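Long-range contacts in oxygenase-reductase (Streptomyces fradiae, PDB 4OSP), which binds NADP(H) through its C-terminal short-chain dehydrogenase/reductase domain, the part present here, and probably reduces the C-6 ketone of angucyclinones in urdamycin biosynthesis: residues A33-R38 with V234-A239; G40-V45 with R67-L72. All coordinates share one frame; numbering follows the deposited sequence.

Interaction 1 (A33-R38 with V234-A239)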
loop_
_atom_site.group_PDB
_atom_site.type_symbol
_atom_site.label_atom_id
_atom_site.label_comp_id
_atom_site.label_asym_id
_atom_site.label_seq_id
_atom_site.Cartn_x
_atom_site.Cartn_y
_atom_site.Cartn_z
ATOM N N ALA B 33 15.793 -23.141 5.563
ATOM C CA ALA B 33 15.780 -24.598 5.668
ATOM C C ALA B 33 16.219 -25.047 7.070
ATOM O O ALA B 33 15.583 -25.915 7.689
ATOM C CB ALA B 33 16.652 -25.234 4.585
ATOM N N ILE B 34 17.277 -24.426 7.583
ATOM C CA ILE B 34 17.770 -24.735 8.927
ATOM C C ILE B 34 16.734 -24.451 10.035
ATOM O O ILE B 34 16.503 -25.296 10.913
ATOM C CB ILE B 34 19.124 -24.025 9.206
ATOM C CG1 ILE B 34 20.240 -24.681 8.375
ATOM C CG2 ILE B 34 19.461 -24.034 10.698
ATOM C CD1 ILE B 34 21.521 -23.865 8.268
ATOM N N ARG B 35 16.096 -23.283 9.987
ATOM C CA ARG B 35 15.139 -22.922 11.038
ATOM C C ARG B 35 13.889 -23.821 11.024
ATOM O O ARG B 35 13.402 -24.235 12.084
ATOM C CB ARG B 35 14.765 -21.421 10.984
ATOM C CG ARG B 35 13.750 -20.981 12.044
ATOM C CD ARG B 35 14.298 -21.138 13.457
ATOM N NE ARG B 35 13.256 -21.119 14.493
ATOM C CZ ARG B 35 12.950 -20.047 15.222
ATOM N NH1 ARG B 35 13.589 -18.898 15.026
ATOM N NH2 ARG B 35 12.008 -20.119 16.150
ATOM N N LEU B 36 13.384 -24.124 9.827
ATOM C CA LEU B 36 12.258 -25.052 9.680
ATOM C C LEU B 36 12.564 -26.429 10.273
ATOM O O LEU B 36 11.788 -26.948 11.077
ATOM C CB LEU B 36 11.829 -25.170 8.209
ATOM C CG LEU B 36 11.243 -23.902 7.578
ATOM C CD1 LEU B 36 10.950 -24.115 6.096
ATOM C CD2 LEU B 36 10.005 -23.410 8.315
ATOM N N ALA B 37 13.715 -26.992 9.900
ATOM C CA ALA B 37 14.184 -28.277 10.449
ATOM C C ALA B 37 14.290 -28.261 11.971
ATOM O O ALA B 37 13.851 -29.202 12.643
ATOM C CB ALA B 37 15.520 -28.672 9.831
ATOM N N ARG B 38 14.865 -27.188 12.507
ATOM C CA ARG B 38 14.958 -27.015 13.945
ATOM C C ARG B 38 13.597 -27.135 14.616
ATOM O O ARG B 38 13.478 -27.738 15.684
ATOM C CB ARG B 38 15.599 -25.673 14.287
ATOM C CG ARG B 38 15.696 -25.400 15.781
ATOM C CD ARG B 38 16.556 -24.185 16.050
ATOM N NE ARG B 38 17.827 -24.285 15.345
ATOM C CZ ARG B 38 18.435 -23.260 14.761
ATOM N NH1 ARG B 38 17.870 -22.056 14.784
ATOM N NH2 ARG B 38 19.596 -23.442 14.141
ATOM N N VAL B 234 15.598 -13.072 8.357
ATOM C CA VAL B 234 14.588 -13.415 7.379
ATOM C C VAL B 234 14.056 -14.826 7.631
ATOM O O VAL B 234 12.861 -15.076 7.540
ATOM C CB VAL B 234 15.146 -13.306 5.947
ATOM C CG1 VAL B 234 14.053 -13.558 4.935
ATOM C CG2 VAL B 234 15.763 -11.929 5.719
ATOM N N ALA B 235 14.955 -15.737 7.974
ATOM C CA ALA B 235 14.590 -17.130 8.172
ATOM C C ALA B 235 13.562 -17.269 9.298
ATOM O O ALA B 235 12.662 -18.093 9.223
ATOM C CB ALA B 235 15.834 -17.954 8.469
ATOM N N ASP B 236 13.689 -16.433 10.323
ATOM C CA ASP B 236 12.838 -16.530 11.504
ATOM C C ASP B 236 11.415 -16.034 11.261
ATOM O O ASP B 236 10.479 -16.415 11.967
ATOM C CB ASP B 236 13.478 -15.791 12.680
ATOM C CG ASP B 236 14.713 -16.513 13.224
ATOM O OD1 ASP B 236 14.930 -17.692 12.878
ATOM O OD2 ASP B 236 15.470 -15.901 14.001
ATOM N N VAL B 237 11.256 -15.183 10.261
ATOM C CA VAL B 237 9.941 -14.694 9.885
ATOM C C VAL B 237 9.226 -15.771 9.077
ATOM O O VAL B 237 8.063 -16.070 9.330
ATOM C CB VAL B 237 10.037 -13.382 9.080
ATOM C CG1 VAL B 237 8.671 -12.983 8.552
ATOM C CG2 VAL B 237 10.600 -12.276 9.965
ATOM N N VAL B 238 9.946 -16.365 8.126
ATOM C CA VAL B 238 9.423 -17.486 7.344
ATOM C C VAL B 238 8.903 -18.600 8.254
ATOM O O VAL B 238 7.821 -19.140 8.025
ATOM C CB VAL B 238 10.486 -18.073 6.389
ATOM C CG1 VAL B 238 9.896 -19.260 5.626
ATOM C CG2 VAL B 238 10.984 -17.002 5.420
ATOM N N ALA B 239 9.674 -18.927 9.289
ATOM C CA ALA B 239 9.299 -19.992 10.215
ATOM C C ALA B 239 7.990 -19.685 10.930
ATOM O O ALA B 239 7.153 -20.561 11.104
ATOM C CB ALA B 239 10.410 -20.231 11.224
#
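Asp236 meets the guanidinium of Arg35 at its edge, near its plane: NH1 of Arg35 lies 2.8 Å from Asp236 OD1 in a salt bridge whose hydrogen bond is weak, bent to 142°. The carboxylate plane is turned 76° from the guanidinium, and OD1 alone bonds to NH1. Behind the charged tip, the aliphatic part of Arg35 packs against Ala239. With CG anti to the backbone N (chi1 179°) and the chain bent at chi2, Arg35 CG rests 3.5 Å from Ala239 CB and the guanidinium reaches past it to Asp236. Deeper in, Leu36 CD2 touches CA of Ala239 at 4.0 Å, while the CB atoms of Arg35 and Ala235 face each other at 4.4 Å. With these alanines at the interface, the axes of 33-38 and 234-239 come within 8.8 Å. The charges do not end within this pair. Arg35 also bridges Glu39 through NH2 and Asp245 of the second subunit through NH1, and Asp236 OD2 pairs with Arg247 of that subunit. The contact therefore joins apolar helix packing to an ionic network at the subunit interface, where alternating charges would be expected to stabilise one another.

Interaction 2 (G40-V45 with R67-L72)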
loop_
_atom_site.group_PDB
_atom_site.type_symbol
_atom_site.label_atom_id
_atom_site.label_comp_id
_atom_site.label_asym_id
_atom_site.label_seq_id
_atom_site.Cartn_x
_atom_site.Cartn_y
_atom_site.Cartn_z
ATOM N N GLY B 40 11.220 -28.918 13.719
ATOM C CA GLY B 40 10.742 -30.311 13.597
ATOM C C GLY B 40 10.342 -30.758 12.198
ATOM O O GLY B 40 9.896 -31.883 12.006
ATOM N N ALA B 41 10.505 -29.876 11.217
ATOM C CA ALA B 41 10.072 -30.166 9.850
ATOM C C ALA B 41 11.117 -30.986 9.106
ATOM O O ALA B 41 12.322 -30.746 9.246
ATOM C CB ALA B 41 9.789 -28.873 9.098
ATOM N N LEU B 42 10.654 -31.948 8.307
ATOM C CA LEU B 42 11.533 -32.615 7.343
ATOM C C LEU B 42 11.627 -31.762 6.077
ATOM O O LEU B 42 10.608 -31.463 5.435
ATOM C CB LEU B 42 11.045 -34.036 7.022
ATOM C CG LEU B 42 11.580 -34.606 5.702
ATOM C CD1 LEU B 42 13.054 -34.964 5.808
ATOM C CD2 LEU B 42 10.775 -35.807 5.242
ATOM N N VAL B 43 12.847 -31.381 5.720
ATOM C CA VAL B 43 13.070 -30.342 4.722
ATOM C C VAL B 43 13.794 -30.868 3.497
ATOM O O VAL B 43 14.818 -31.552 3.608
ATOM C CB VAL B 43 13.879 -29.154 5.300
ATOM C CG1 VAL B 43 14.058 -28.058 4.256
ATOM C CG2 VAL B 43 13.216 -28.604 6.560
ATOM N N ALA B 44 13.251 -30.547 2.327
ATOM C CA ALA B 44 13.935 -30.789 1.076
ATOM C C ALA B 44 14.752 -29.561 0.714
ATOM O O ALA B 44 14.207 -28.492 0.457
ATOM C CB ALA B 44 12.937 -31.124 -0.023
ATOM N N VAL B 45 16.069 -29.712 0.748
ATOM C CA VAL B 45 16.973 -28.641 0.388
ATOM C C VAL B 45 17.190 -28.737 -1.101
ATOM O O VAL B 45 17.737 -29.726 -1.586
ATOM C CB VAL B 45 18.328 -28.780 1.120
ATOM C CG1 VAL B 45 19.319 -27.712 0.661
ATOM C CG2 VAL B 45 18.126 -28.719 2.626
ATOM N N ARG B 67 15.898 -33.427 10.293
ATOM C CA ARG B 67 15.778 -34.316 9.121
ATOM C C ARG B 67 15.722 -33.485 7.834
ATOM O O ARG B 67 14.981 -32.500 7.757
ATOM C CB ARG B 67 14.516 -35.179 9.231
ATOM C CG ARG B 67 14.447 -36.066 10.467
ATOM C CD ARG B 67 15.500 -37.168 10.430
ATOM N NE ARG B 67 15.532 -37.881 9.152
ATOM C CZ ARG B 67 14.624 -38.782 8.772
ATOM N NH1 ARG B 67 13.613 -39.089 9.572
ATOM N NH2 ARG B 67 14.730 -39.384 7.595
ATOM N N ALA B 68 16.517 -33.876 6.839
ATOM C CA ALA B 68 16.557 -33.180 5.555
ATOM C C ALA B 68 17.127 -34.068 4.441
ATOM O O ALA B 68 17.827 -35.042 4.707
ATOM C CB ALA B 68 17.367 -31.900 5.672
ATOM N N PHE B 69 16.811 -33.729 3.195
ATOM C CA PHE B 69 17.467 -34.338 2.040
ATOM C C PHE B 69 17.664 -33.324 0.913
ATOM O O PHE B 69 16.938 -32.334 0.829
ATOM C CB PHE B 69 16.712 -35.591 1.551
ATOM C CG PHE B 69 15.327 -35.318 1.002
ATOM C CD1 PHE B 69 14.226 -35.212 1.853
ATOM C CD2 PHE B 69 15.114 -35.222 -0.373
ATOM C CE1 PHE B 69 12.952 -34.983 1.350
ATOM C CE2 PHE B 69 13.839 -34.995 -0.880
ATOM C CZ PHE B 69 12.755 -34.875 -0.017
ATOM N N SER B 70 18.643 -33.563 0.051
ATOM C CA SER B 70 18.886 -32.640 -1.049
ATOM C C SER B 70 18.114 -33.004 -2.328
ATOM O O SER B 70 17.725 -34.152 -2.543
ATOM C CB SER B 70 20.385 -32.474 -1.321
ATOM O OG SER B 70 20.969 -33.688 -1.749
ATOM N N VAL B 71 17.877 -31.992 -3.152
ATOM C CA VAL B 71 17.152 -32.139 -4.397
ATOM C C VAL B 71 17.827 -31.254 -5.443
ATOM O O VAL B 71 17.983 -30.047 -5.247
ATOM C CB VAL B 71 15.669 -31.734 -4.220
ATOM C CG1 VAL B 71 15.032 -31.398 -5.557
ATOM C CG2 VAL B 71 14.896 -32.840 -3.514
ATOM N N LEU B 72 18.244 -31.868 -6.541
ATOM C CA LEU B 72 18.904 -31.158 -7.627
ATOM C C LEU B 72 17.918 -30.916 -8.763
ATOM O O LEU B 72 17.251 -31.846 -9.229
ATOM C CB LEU B 72 20.093 -31.980 -8.135
ATOM C CG LEU B 72 21.275 -31.262 -8.799
ATOM C CD1 LEU B 72 21.764 -30.095 -7.946
ATOM C CD2 LEU B 72 22.414 -32.250 -9.054
#
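Ala44 lies over one face of the Phe69 ring, its CB 4.2 Å from the ring centroid in a CH-pi contact, while Leu42 CD1 comes to the ring edge, 4.1 Å from Phe69 CD1. Phe69 CG sits between its own backbone N and carbonyl carbon (chi1 65°), a torsion that brings the ring across to the neighbouring strand. Leu42 CD1 also packs 3.7 Å from Arg67 CB, and helix 80-96 covers this side through Leu84, Leu88 and Arg95. On the reverse side Val43 and Val45 lean on the small side chain of Ala68, with Val45 CG2 4.5 Å from Ala68 CB, beneath helices 27-38 and 51-63. Between these layers runs a parallel ladder. Val43 N donates to Arg67 O at 3.2 Å, Val43 O accepts from Phe69 N, Val45 N gives a 2.8 Å bond to Phe69 O, and Val45 O receives Val71 N at a more bent 136°. At the polar margin Ser70 OG turns to Arg51 and Asp55 of the crossover. Strand 42-47, helix 51-63 and strand 67-72 form a beta-alpha-beta unit of the Rossmann fold, and Val45 lies about 5 Å, side chain to side chain, from Ser25, an NADP(+)-binding residue.

Helix 27-38 ties the two contacts together: interaction 1 packs it against helix 231-242, and Leu36 takes part in both contacts, with Ala33 and Ala37 joining it over Val43 of interaction 2. The helix leads directly into strand 42-47 through a Schellman turn at Gly40, where Leu36 O and Ala41 N, 3.2 Å apart, probably share a hydrogen bond. Both contacts are largely buried, but their chemistry differs. Interaction 2 is a backbone ladder within the sheet, sandwiched between helical layers and touched by no other subunit, whereas the bonding across interaction 1 comes from side chains, with charges reaching a second subunit. Interaction 1 joins elements far apart in sequence, interaction 2 two strands of one crossover unit.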